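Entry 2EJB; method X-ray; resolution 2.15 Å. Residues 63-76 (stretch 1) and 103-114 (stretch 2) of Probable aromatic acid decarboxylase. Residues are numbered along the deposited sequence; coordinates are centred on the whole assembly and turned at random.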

# COMPACT_ATOMS: atom_id res chain seq x y z
N ILE A 63 27.43 5.70 8.96
CA ILE A 63 26.47 4.93 9.72
C ILE A 63 26.36 5.38 11.17
O ILE A 63 27.37 5.66 11.82
CB ILE A 63 26.83 3.44 9.70
CG1 ILE A 63 26.90 2.95 8.26
CG2 ILE A 63 25.79 2.64 10.49
CD1 ILE A 63 27.33 1.51 8.12
N HIS A 64 25.13 5.45 11.66
CA HIS A 64 24.87 5.87 13.04
C HIS A 64 24.15 4.76 13.79
O HIS A 64 23.23 4.13 13.26
CB HIS A 64 24.01 7.14 13.04
CG HIS A 64 24.58 8.27 12.25
ND1 HIS A 64 25.07 9.42 12.83
CD2 HIS A 64 24.76 8.42 10.91
CE1 HIS A 64 25.52 10.23 11.88
NE2 HIS A 64 25.34 9.65 10.71
N GLU A 65 24.56 4.53 15.03
CA GLU A 65 23.95 3.50 15.87
C GLU A 65 22.51 3.86 16.20
O GLU A 65 22.22 4.98 16.63
CB GLU A 65 24.75 3.32 17.16
CG GLU A 65 26.05 2.58 16.97
CD GLU A 65 25.83 1.11 16.69
OE1 GLU A 65 25.19 0.78 15.67
OE2 GLU A 65 26.31 0.27 17.49
N GLU A 66 21.61 2.90 16.02
CA GLU A 66 20.19 3.11 16.29
C GLU A 66 19.92 3.59 17.70
O GLU A 66 18.84 4.08 18.00
CB GLU A 66 19.41 1.82 16.05
CG GLU A 66 19.76 0.70 17.01
CD GLU A 66 18.89 -0.52 16.81
OE1 GLU A 66 17.66 -0.43 17.04
OE2 GLU A 66 19.43 -1.58 16.41
N ASN A 67 20.91 3.45 18.57
CA ASN A 67 20.75 3.86 19.96
C ASN A 67 21.57 5.10 20.31
O ASN A 67 21.47 5.62 21.42
CB ASN A 67 21.15 2.72 20.89
CG ASN A 67 22.63 2.37 20.78
OD1 ASN A 67 23.15 2.12 19.69
ND2 ASN A 67 23.32 2.35 21.92
N ASP A 68 22.37 5.58 19.37
CA ASP A 68 23.23 6.73 19.61
C ASP A 68 22.56 8.08 19.44
O ASP A 68 22.51 8.63 18.33
CB ASP A 68 24.47 6.65 18.73
CG ASP A 68 25.37 7.86 18.89
OD1 ASP A 68 25.34 8.46 19.99
OD2 ASP A 68 26.10 8.21 17.94
N PHE A 69 22.09 8.64 20.55
CA PHE A 69 21.42 9.94 20.55
C PHE A 69 22.38 11.13 20.53
O PHE A 69 21.94 12.27 20.69
CB PHE A 69 20.49 10.06 21.75
CG PHE A 69 19.31 9.13 21.70
CD1 PHE A 69 19.49 7.76 21.84
CD2 PHE A 69 18.03 9.62 21.50
CE1 PHE A 69 18.41 6.89 21.79
CE2 PHE A 69 16.93 8.76 21.45
CZ PHE A 69 17.12 7.39 21.59
N THR A 70 23.68 10.87 20.37
CA THR A 70 24.65 11.95 20.31
C THR A 70 24.84 12.26 18.84
O THR A 70 25.39 13.29 18.46
CB THR A 70 26.03 11.54 20.90
OG1 THR A 70 26.69 10.62 20.02
CG2 THR A 70 25.85 10.89 22.26
N SER A 71 24.36 11.33 18.01
CA SER A 71 24.42 11.45 16.56
C SER A 71 24.06 12.85 16.09
O SER A 71 23.19 13.50 16.66
CB SER A 71 23.45 10.45 15.92
OG SER A 71 23.36 10.64 14.52
N PRO A 72 24.75 13.34 15.05
CA PRO A 72 24.46 14.68 14.53
C PRO A 72 23.01 14.78 14.10
O PRO A 72 22.37 15.82 14.26
CB PRO A 72 25.41 14.81 13.35
CG PRO A 72 26.56 13.93 13.74
CD PRO A 72 25.87 12.73 14.31
N LEU A 73 22.49 13.69 13.55
CA LEU A 73 21.12 13.64 13.06
C LEU A 73 20.09 13.96 14.13
O LEU A 73 18.95 14.31 13.80
CB LEU A 73 20.81 12.25 12.48
CG LEU A 73 21.65 11.76 11.30
CD1 LEU A 73 21.10 10.41 10.85
CD2 LEU A 73 21.62 12.77 10.16
N ALA A 74 20.47 13.84 15.39
CA ALA A 74 19.54 14.12 16.48
C ALA A 74 19.54 15.59 16.86
O ALA A 74 18.88 15.99 17.83
CB ALA A 74 19.88 13.27 17.69
N SER A 75 20.26 16.40 16.09
CA SER A 75 20.32 17.83 16.36
C SER A 75 19.66 18.61 15.23
O SER A 75 20.02 18.45 14.07
CB SER A 75 21.78 18.29 16.51
OG SER A 75 22.41 17.62 17.59
N GLY A 76 18.69 19.45 15.59
CA GLY A 76 17.99 20.25 14.59
C GLY A 76 18.97 21.15 13.86
O GLY A 76 18.89 21.32 12.65
N ASN A 103 9.88 8.50 21.50
CA ASN A 103 11.18 8.16 20.94
C ASN A 103 11.91 7.05 21.67
O ASN A 103 12.48 7.26 22.74
CB ASN A 103 12.04 9.43 20.86
CG ASN A 103 11.52 10.43 19.85
OD1 ASN A 103 10.43 10.25 19.30
ND2 ASN A 103 12.29 11.48 19.59
N LYS A 104 11.88 5.86 21.08
CA LYS A 104 12.53 4.69 21.65
C LYS A 104 13.93 4.49 21.09
O LYS A 104 14.76 3.81 21.70
CB LYS A 104 11.70 3.43 21.38
CG LYS A 104 12.31 2.15 21.92
CD LYS A 104 11.31 1.01 21.88
CE LYS A 104 11.91 -0.31 22.35
NZ LYS A 104 10.87 -1.38 22.35
N ASN A 105 14.20 5.08 19.93
CA ASN A 105 15.51 4.97 19.29
C ASN A 105 15.84 6.25 18.53
O ASN A 105 15.02 7.17 18.43
CB ASN A 105 15.55 3.79 18.31
CG ASN A 105 14.59 3.96 17.14
OD1 ASN A 105 14.28 5.08 16.74
ND2 ASN A 105 14.13 2.84 16.58
N LEU A 106 17.05 6.30 17.97
CA LEU A 106 17.51 7.45 17.22
C LEU A 106 16.58 7.77 16.06
O LEU A 106 16.28 8.94 15.79
CB LEU A 106 18.92 7.20 16.68
CG LEU A 106 19.51 8.29 15.78
CD1 LEU A 106 19.58 9.61 16.55
CD2 LEU A 106 20.89 7.87 15.31
N ILE A 107 16.13 6.73 15.37
CA ILE A 107 15.23 6.88 14.23
C ILE A 107 13.99 7.70 14.58
O ILE A 107 13.57 8.57 13.82
CB ILE A 107 14.79 5.49 13.69
CG1 ILE A 107 16.01 4.76 13.12
CG2 ILE A 107 13.72 5.65 12.60
CD1 ILE A 107 15.67 3.40 12.51
N HIS A 108 13.40 7.41 15.73
CA HIS A 108 12.21 8.13 16.16
C HIS A 108 12.59 9.58 16.39
O HIS A 108 11.87 10.49 15.98
CB HIS A 108 11.66 7.50 17.44
CG HIS A 108 11.33 6.05 17.30
ND1 HIS A 108 11.17 5.21 18.38
CD2 HIS A 108 11.13 5.29 16.19
CE1 HIS A 108 10.89 3.99 17.94
NE2 HIS A 108 10.86 4.02 16.63
N ARG A 109 13.74 9.79 17.02
CA ARG A 109 14.23 11.14 17.30
C ARG A 109 14.40 11.94 16.01
O ARG A 109 14.01 13.11 15.94
CB ARG A 109 15.57 11.06 18.04
CG ARG A 109 16.25 12.41 18.24
CD ARG A 109 15.42 13.35 19.12
NE ARG A 109 16.03 14.67 19.22
CZ ARG A 109 15.48 15.71 19.83
NH1 ARG A 109 14.29 15.60 20.41
NH2 ARG A 109 16.11 16.88 19.86
N VAL A 110 14.99 11.31 15.00
CA VAL A 110 15.23 11.97 13.72
C VAL A 110 13.91 12.39 13.08
O VAL A 110 13.83 13.41 12.40
CB VAL A 110 16.02 11.06 12.76
CG1 VAL A 110 16.21 11.76 11.41
CG2 VAL A 110 17.37 10.71 13.37
N GLY A 111 12.88 11.58 13.28
CA GLY A 111 11.58 11.91 12.73
C GLY A 111 11.03 13.13 13.45
O GLY A 111 10.47 14.03 12.83
N GLU A 112 11.20 13.17 14.76
CA GLU A 112 10.72 14.29 15.57
C GLU A 112 11.47 15.57 15.19
O GLU A 112 10.87 16.64 15.12
CB GLU A 112 10.91 13.98 17.05
CG GLU A 112 10.87 15.20 17.96
CD GLU A 112 11.16 14.85 19.40
OE1 GLU A 112 12.18 14.16 19.65
OE2 GLU A 112 10.39 15.27 20.29
N VAL A 113 12.77 15.44 14.95
CA VAL A 113 13.59 16.59 14.58
C VAL A 113 13.20 17.11 13.21
O VAL A 113 13.07 18.32 13.01
CB VAL A 113 15.10 16.24 14.56
CG1 VAL A 113 15.91 17.46 14.12
CG2 VAL A 113 15.55 15.78 15.95
N ALA A 114 13.00 16.20 12.26
CA ALA A 114 12.60 16.59 10.91
C ALA A 114 11.28 17.36 10.98
O ALA A 114 11.13 18.40 10.33
CB ALA A 114 12.42 15.35 10.03

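Stretch 1 leaves a β-strand and bends through two successive type I turns, E65 to D68 and D68 to S71, before a short 3-10 segment at 72-74. The turns are closed by backbone hydrogen bonds, D68 N to E65 O at 2.8 Å and S71 N to D68 O at 3.3 Å. Stretch 2 is a short loop, N103 to N105, leading into a helix that begins at L106. The two backbones meet where that helix starts: L106 N donates to E66 O at 2.9 Å, with a nearly straight N-H...O angle of 171°. The first amides of a helix have no helical carbonyl before them to accept their hydrogens; L106 N is met instead by E66 O, in the first turn of stretch 1.

N105 occupies the N-cap position, a place that suits asparagine because its short side chain can reach forward along the chain to an amide of the first helical turn. Its OD1 accepts from H108 N at 2.7 Å. On the neighbouring residue, K104 N donates to H108 ND1 at 2.9 Å, so H108 ties its own backbone and ring to the residues preceding the helix.

L106 has the largest area covered by the other stretch. Its CD2 lies among the turns, 3.4 Å from E65 O, 3.5 Å from D68 O and 3.7 Å from S71 CB, while its CD1 packs 3.8 Å from A74 CB. A branched aliphatic side chain suits this pocket, since its two methyl groups can fill separate parts of it. F69, though exposed, lays one ring face over L106 CA, and its CZ comes within 3.5 Å of N105 C; the flat ring thereby covers backbone at the helix start. The same turn is steadied by T70, whose OG1 and N both donate to D68 OD1, at 2.5 and 3.0 Å.

Farther along the helix, spacings of three and four residues bring L106, R109, V110 and V113 to stretch 1. The β-branched valines present compact methyl groups: V110 CG2 sits 3.9 Å from L73 CB, and V113 CG1 approaches G76 CA to 3.5 Å. G76 meets the methyl with its α-carbon; an ideal CB there would lie 3.9 Å from V113 CG1, so this contact alone does not call for glycine. R109 combines apolar and polar roles. Its CG packs 3.8 Å from A74 CB, whose small side chain lets the arginine stem lie close, and its NE makes a weak hydrogen bond to A74 O at 3.4 Å, with the carbonyl oxygen at the guanidinium edge. Its NH1 forms a salt bridge with E112 OE1 at 2.7 Å, one helical turn on.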